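Local coordinates for conserved lipoprotein, putative (Clostridium novyi, PDB 4L1N) that is of unknown function, a putative lipoprotein of the DUF4652 family with an all-beta structure, probably related to beta-propellers, at residues Val187-Asp190 with Leu194-His197. Numbering follows the deposited sequence.
Sequences VYED and LESH
Over one face of the His197 imidazole lies Val187, its CB 3.9 Å from the ring centroid in a CH-pi contact, while the carboxylate of Glu189 meets the same ring at its edge. There His197 ND1 donates to Glu189 OE2 over 2.7 Å; the bond is nearly straight at 172° and enters through the syn lone pair, and the carboxylate and ring planes lie 25° apart, nearly coplanar. On the other face of the hairpin the Tyr188 ring has Glu195 O at its edge, and Tyr188 CD1 approaches Ser196 CB obliquely at 3.8 Å; the Tyr188 side chain also touches Leu193 and Gln144. A bend in the Glu189 chain (chi2 -45°) brings the acid round to the imidazole. NE2 of His197 is bonded in turn to Glu199, so acids at both nitrogens fix the ring's rotation and would probably favour a protonated, positively charged imidazole. The Glu189 CG also packs 3.6 Å from CG of Glu195. Reciprocal backbone bonds join Val187 and His197, followed by Glu189 N to Glu195 O at 3.0 Å. Together these contacts exemplify the loop end of an antiparallel beta hairpin, here joining strands 180-188 and 196-204 of a three-stranded sheet.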
loop_
_atom_site.group_PDB
_atom_site.type_symbol
_atom_site.label_atom_id
_atom_site.label_comp_id
_atom_site.label_asym_id
_atom_site.label_seq_id
_atom_site.Cartn_x
_atom_site.Cartn_y
_atom_site.Cartn_z
ATOM N N VAL A 187 11.310 -2.019 13.963
ATOM C CA VAL A 187 11.056 -1.933 15.398
ATOM C C VAL A 187 11.881 -0.820 16.046
ATOM O O VAL A 187 13.089 -0.824 15.931
ATOM C CB VAL A 187 11.316 -3.254 16.114
ATOM C CG1 VAL A 187 10.744 -3.212 17.521
ATOM C CG2 VAL A 187 10.753 -4.430 15.327
ATOM N N TYR A 188 11.212 0.135 16.716
ATOM C CA TYR A 188 11.831 1.187 17.504
ATOM C C TYR A 188 11.932 0.654 18.934
ATOM O O TYR A 188 11.021 -0.034 19.390
ATOM C CB TYR A 188 11.020 2.469 17.417
ATOM C CG TYR A 188 11.151 3.217 16.101
ATOM C CD1 TYR A 188 12.287 3.984 15.816
ATOM C CD2 TYR A 188 10.096 3.260 15.194
ATOM C CE1 TYR A 188 12.378 4.739 14.647
ATOM C CE2 TYR A 188 10.184 3.994 14.012
ATOM C CZ TYR A 188 11.329 4.727 13.736
ATOM O OH TYR A 188 11.387 5.462 12.567
ATOM N N GLU A 189 13.066 0.869 19.603
ATOM C CA GLU A 189 13.309 0.339 20.941
ATOM C C GLU A 189 12.461 1.015 22.009
ATOM O O GLU A 189 12.029 0.344 22.947
ATOM C CB GLU A 189 14.796 0.426 21.312
ATOM C CG GLU A 189 15.750 -0.381 20.423
ATOM C CD GLU A 189 15.434 -1.816 20.017
ATOM O OE1 GLU A 189 15.069 -2.629 20.897
ATOM O OE2 GLU A 189 15.597 -2.138 18.816
ATOM N N ASP A 190 12.217 2.327 21.876
ATOM C CA ASP A 190 11.449 3.103 22.849
ATOM C C ASP A 190 10.782 4.316 22.186
ATOM O O ASP A 190 10.896 4.507 20.972
ATOM C CB ASP A 190 12.337 3.541 24.026
ATOM C CG ASP A 190 13.514 4.411 23.667
ATOM O OD1 ASP A 190 13.516 4.979 22.564
ATOM O OD2 ASP A 190 14.438 4.507 24.478
ATOM N N LEU A 194 14.920 6.976 18.503
ATOM C CA LEU A 194 16.311 7.230 18.160
ATOM C C LEU A 194 17.090 5.959 17.822
ATOM O O LEU A 194 18.182 6.046 17.278
ATOM C CB LEU A 194 17.018 7.963 19.327
ATOM C CG LEU A 194 16.540 9.385 19.697
ATOM C CD1 LEU A 194 17.425 9.953 20.747
ATOM C CD2 LEU A 194 16.484 10.313 18.488
ATOM N N GLU A 195 16.572 4.805 18.197
ATOM C CA GLU A 195 17.187 3.515 17.961
ATOM C C GLU A 195 16.148 2.572 17.463
ATOM O O GLU A 195 15.079 2.455 18.077
ATOM C CB GLU A 195 17.827 2.964 19.244
ATOM C CG GLU A 195 18.481 1.599 19.063
ATOM C CD GLU A 195 19.166 1.042 20.292
ATOM O OE1 GLU A 195 19.059 1.662 21.374
ATOM O OE2 GLU A 195 19.811 -0.025 20.173
ATOM N N SER A 196 16.474 1.872 16.371
ATOM C CA SER A 196 15.591 0.895 15.772
ATOM C C SER A 196 16.360 -0.339 15.310
ATOM O O SER A 196 17.594 -0.320 15.264
ATOM C CB SER A 196 14.863 1.535 14.589
ATOM O OG SER A 196 15.621 1.513 13.389
ATOM N N HIS A 197 15.623 -1.401 14.941
ATOM C CA HIS A 197 16.118 -2.596 14.261
ATOM C C HIS A 197 15.035 -3.086 13.264
ATOM O O HIS A 197 13.894 -2.674 13.353
ATOM C CB HIS A 197 16.577 -3.688 15.228
ATOM C CG HIS A 197 15.490 -4.498 15.868
ATOM N ND1 HIS A 197 15.046 -4.221 17.141
ATOM C CD2 HIS A 197 14.882 -5.630 15.436
ATOM C CE1 HIS A 197 14.153 -5.161 17.429
ATOM N NE2 HIS A 197 14.006 -6.016 16.426
HETATM O O HOH W 1 15.205 5.549 20.921
#